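Local coordinates for uncharacterized protein (Mycobacterium tuberculosis, PDB 4Q6U) that is of unknown function but, with one GAF-like and two PAS-like domains in a row, probably acts as a multi-domain sensor protein, at residues B[81-92]-B[105-113]. Residues are numbered along the deposited sequence; the frame is centred on the assembly and turned at random.
Sequences VIMTDGRMHGVQ and RPIPGPLKW
Val81 sets its two methyls on the prolines of 105-113, CG1 4.1 Å from Pro110 CD and CG2 4.0 Å from Pro108 CG. A beta hairpin of the GAF-like N-terminal domain, 81-92, packs here on the loop and first strand leading into the sheet of the PAS-like middle domain, joining the two domains. The proline rings suit this face: compact, apolar and without a backbone N-H of their own, they turn toward the hairpin with no donor to satisfy at those positions. The bend at chi2 (53°) of selenomethionine Met83 brings SE to 4.0 Å from Pro110 CB and lets CE touch Lys112 CG. His89, in the classic beta bulge facing Val81, directs its ring edge at Leu111 O, CE1 3.1 Å away; its ND1 bonds to Ala211 O of strand 206-215. At the turn, the extended Lys112 puts NZ 2.6 Å from Asp85 OD2 in a salt bridge; the same oxygen also pairs with Arg210, while Asp85 OD1 closes an Asx turn on Arg87 N. At the other end Gln92, whose amide can both give and accept, donates from NE2 to Pro106 O (2.9 Å). Its OE1 receives Arg105 NH1 at 2.9 Å, nearly in line with the C=O and in the guanidinium plane, which stands 81° from the amide.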
loop_
_atom_site.group_PDB
_atom_site.type_symbol
_atom_site.label_atom_id
_atom_site.label_comp_id
_atom_site.label_asym_id
_atom_site.label_seq_id
_atom_site.Cartn_x
_atom_site.Cartn_y
_atom_site.Cartn_z
ATOM N N VAL B 81 8.649 4.029 32.895
ATOM C CA VAL B 81 9.306 3.304 31.825
ATOM C C VAL B 81 10.601 4.041 31.520
ATOM O O VAL B 81 10.591 5.109 30.900
ATOM C CB VAL B 81 8.449 3.206 30.560
ATOM C CG1 VAL B 81 9.077 2.219 29.585
ATOM C CG2 VAL B 81 7.035 2.765 30.911
ATOM N N ILE B 82 11.712 3.478 31.978
ATOM C CA ILE B 82 12.974 4.197 31.946
ATOM C C ILE B 82 13.980 3.495 31.053
ATOM O O ILE B 82 14.276 2.317 31.244
ATOM C CB ILE B 82 13.545 4.357 33.360
ATOM C CG1 ILE B 82 12.497 5.019 34.259
ATOM C CG2 ILE B 82 14.828 5.173 33.319
ATOM C CD1 ILE B 82 12.924 5.180 35.715
HETATM N N MSE B 83 14.463 4.235 30.060
HETATM C CA MSE B 83 15.453 3.754 29.102
HETATM C C MSE B 83 16.765 3.525 29.830
HETATM O O MSE B 83 17.005 4.141 30.861
HETATM C CB MSE B 83 15.626 4.769 27.974
HETATM C CG MSE B 83 16.599 4.354 26.879
HETATM SE SE MSE B 83 16.115 2.602 26.201
HETATM C CE MSE B 83 17.671 2.300 25.008
ATOM N N THR B 84 17.621 2.654 29.313
ATOM C CA THR B 84 18.844 2.332 30.062
ATOM C C THR B 84 19.866 3.476 30.111
ATOM O O THR B 84 20.903 3.354 30.772
ATOM C CB THR B 84 19.530 1.072 29.502
ATOM O OG1 THR B 84 19.587 1.146 28.071
ATOM C CG2 THR B 84 18.739 -0.174 29.920
ATOM N N ASP B 85 19.576 4.593 29.453
ATOM C CA ASP B 85 20.403 5.786 29.646
ATOM C C ASP B 85 19.865 6.665 30.783
ATOM O O ASP B 85 20.351 7.773 31.000
ATOM C CB ASP B 85 20.508 6.599 28.347
ATOM C CG ASP B 85 19.154 6.905 27.732
ATOM O OD1 ASP B 85 18.141 6.819 28.455
ATOM O OD2 ASP B 85 19.108 7.234 26.521
ATOM N N GLY B 86 18.847 6.171 31.489
ATOM C CA GLY B 86 18.255 6.885 32.610
ATOM C C GLY B 86 17.070 7.770 32.257
ATOM O O GLY B 86 16.447 8.358 33.138
ATOM N N ARG B 87 16.750 7.859 30.970
ATOM C CA ARG B 87 15.686 8.736 30.486
ATOM C C ARG B 87 14.308 8.106 30.592
ATOM O O ARG B 87 14.094 6.962 30.198
ATOM C CB ARG B 87 15.938 9.133 29.026
ATOM C CG ARG B 87 17.190 9.976 28.828
ATOM C CD ARG B 87 17.000 11.374 29.395
ATOM N NE ARG B 87 15.785 11.995 28.873
ATOM C CZ ARG B 87 15.704 12.609 27.697
ATOM N NH1 ARG B 87 16.773 12.691 26.907
ATOM N NH2 ARG B 87 14.550 13.142 27.309
HETATM N N MSE B 88 13.368 8.876 31.116
HETATM C CA MSE B 88 11.994 8.420 31.252
HETATM C C MSE B 88 11.261 8.548 29.929
HETATM O O MSE B 88 11.104 9.652 29.418
HETATM C CB MSE B 88 11.286 9.231 32.330
HETATM C CG MSE B 88 9.860 8.824 32.560
HETATM SE SE MSE B 88 9.628 7.846 34.214
HETATM C CE MSE B 88 10.820 8.881 35.357
ATOM N N HIS B 89 10.834 7.421 29.360
ATOM C CA HIS B 89 10.109 7.442 28.097
ATOM C C HIS B 89 8.606 7.515 28.308
ATOM O O HIS B 89 7.860 7.994 27.445
ATOM C CB HIS B 89 10.436 6.202 27.263
ATOM C CG HIS B 89 11.759 6.276 26.572
ATOM N ND1 HIS B 89 12.026 5.599 25.400
ATOM C CD2 HIS B 89 12.893 6.950 26.880
ATOM C CE1 HIS B 89 13.264 5.849 25.020
ATOM N NE2 HIS B 89 13.814 6.668 25.901
ATOM N N GLY B 90 8.161 7.006 29.443
ATOM C CA GLY B 90 6.742 6.996 29.730
ATOM C C GLY B 90 6.430 6.513 31.130
ATOM O O GLY B 90 7.329 6.190 31.911
ATOM N N VAL B 91 5.137 6.479 31.431
ATOM C CA VAL B 91 4.627 6.025 32.715
ATOM C C VAL B 91 3.405 5.149 32.456
ATOM O O VAL B 91 2.549 5.499 31.643
ATOM C CB VAL B 91 4.235 7.215 33.638
ATOM C CG1 VAL B 91 3.539 6.722 34.917
ATOM C CG2 VAL B 91 5.447 8.066 33.970
ATOM N N GLN B 92 3.329 4.007 33.130
ATOM C CA GLN B 92 2.153 3.161 33.027
ATOM C C GLN B 92 1.302 3.404 34.264
ATOM O O GLN B 92 1.829 3.419 35.371
ATOM C CB GLN B 92 2.540 1.694 32.906
ATOM C CG GLN B 92 1.736 0.946 31.866
ATOM C CD GLN B 92 2.362 -0.380 31.503
ATOM O OE1 GLN B 92 3.386 -0.774 32.075
ATOM N NE2 GLN B 92 1.751 -1.079 30.546
ATOM N N ARG B 105 0.286 -6.580 34.179
ATOM C CA ARG B 105 0.760 -5.373 33.525
ATOM C C ARG B 105 1.507 -5.714 32.244
ATOM O O ARG B 105 2.496 -6.449 32.280
ATOM C CB ARG B 105 1.662 -4.564 34.468
ATOM C CG ARG B 105 2.066 -3.212 33.910
ATOM C CD ARG B 105 2.820 -2.379 34.926
ATOM N NE ARG B 105 4.034 -3.044 35.396
ATOM C CZ ARG B 105 5.201 -2.998 34.768
ATOM N NH1 ARG B 105 5.322 -2.321 33.629
ATOM N NH2 ARG B 105 6.246 -3.637 35.276
ATOM N N PRO B 106 1.033 -5.186 31.104
ATOM C CA PRO B 106 1.761 -5.402 29.848
ATOM C C PRO B 106 3.131 -4.756 29.942
ATOM O O PRO B 106 3.211 -3.599 30.354
ATOM C CB PRO B 106 0.893 -4.704 28.794
ATOM C CG PRO B 106 -0.442 -4.477 29.448
ATOM C CD PRO B 106 -0.149 -4.327 30.919
ATOM N N ILE B 107 4.189 -5.480 29.595
ATOM C CA ILE B 107 5.527 -4.920 29.748
ATOM C C ILE B 107 5.890 -4.037 28.561
ATOM O O ILE B 107 6.011 -4.519 27.428
ATOM C CB ILE B 107 6.604 -6.005 29.909
ATOM C CG1 ILE B 107 6.167 -7.074 30.911
ATOM C CG2 ILE B 107 7.918 -5.368 30.362
ATOM C CD1 ILE B 107 5.853 -6.540 32.290
ATOM N N PRO B 108 6.064 -2.732 28.816
ATOM C CA PRO B 108 6.487 -1.802 27.768
ATOM C C PRO B 108 7.987 -1.919 27.536
ATOM O O PRO B 108 8.713 -2.244 28.469
ATOM C CB PRO B 108 6.104 -0.423 28.337
ATOM C CG PRO B 108 5.513 -0.685 29.712
ATOM C CD PRO B 108 5.955 -2.053 30.114
ATOM N N GLY B 109 8.434 -1.665 26.308
ATOM C CA GLY B 109 9.830 -1.812 25.960
ATOM C C GLY B 109 10.377 -0.534 25.359
ATOM O O GLY B 109 10.066 -0.198 24.215
ATOM N N PRO B 110 11.183 0.195 26.139
ATOM C CA PRO B 110 11.803 1.438 25.688
ATOM C C PRO B 110 12.971 1.143 24.761
ATOM O O PRO B 110 13.683 0.156 24.950
ATOM C CB PRO B 110 12.274 2.085 26.990
ATOM C CG PRO B 110 12.572 0.932 27.866
ATOM C CD PRO B 110 11.619 -0.174 27.498
ATOM N N LEU B 111 13.127 1.973 23.740
ATOM C CA LEU B 111 14.284 1.906 22.855
ATOM C C LEU B 111 14.537 3.293 22.276
ATOM O O LEU B 111 13.697 4.197 22.401
ATOM C CB LEU B 111 14.060 0.890 21.727
ATOM C CG LEU B 111 12.919 1.209 20.749
ATOM C CD1 LEU B 111 13.358 0.943 19.318
ATOM C CD2 LEU B 111 11.675 0.398 21.049
ATOM N N LYS B 112 15.674 3.461 21.617
ATOM C CA LYS B 112 15.944 4.716 20.946
ATOM C C LYS B 112 16.766 4.480 19.696
ATOM O O LYS B 112 17.529 3.509 19.603
ATOM C CB LYS B 112 16.673 5.702 21.866
ATOM C CG LYS B 112 18.058 5.261 22.280
ATOM C CD LYS B 112 18.728 6.305 23.177
ATOM C CE LYS B 112 20.132 5.876 23.589
ATOM N NZ LYS B 112 20.722 6.871 24.533
ATOM N N TRP B 113 16.571 5.369 18.731
ATOM C CA TRP B 113 17.392 5.421 17.535
ATOM C C TRP B 113 18.142 6.741 17.573
ATOM O O TRP B 113 17.514 7.806 17.603
ATOM C CB TRP B 113 16.545 5.320 16.260
ATOM C CG TRP B 113 16.039 3.948 15.957
ATOM C CD1 TRP B 113 16.031 2.867 16.793
ATOM C CD2 TRP B 113 15.482 3.500 14.717
ATOM N NE1 TRP B 113 15.490 1.774 16.145
ATOM C CE2 TRP B 113 15.150 2.140 14.872
ATOM C CE3 TRP B 113 15.232 4.123 13.485
ATOM C CZ2 TRP B 113 14.571 1.386 13.839
ATOM C CZ3 TRP B 113 14.662 3.374 12.464
ATOM C CH2 TRP B 113 14.337 2.020 12.649
#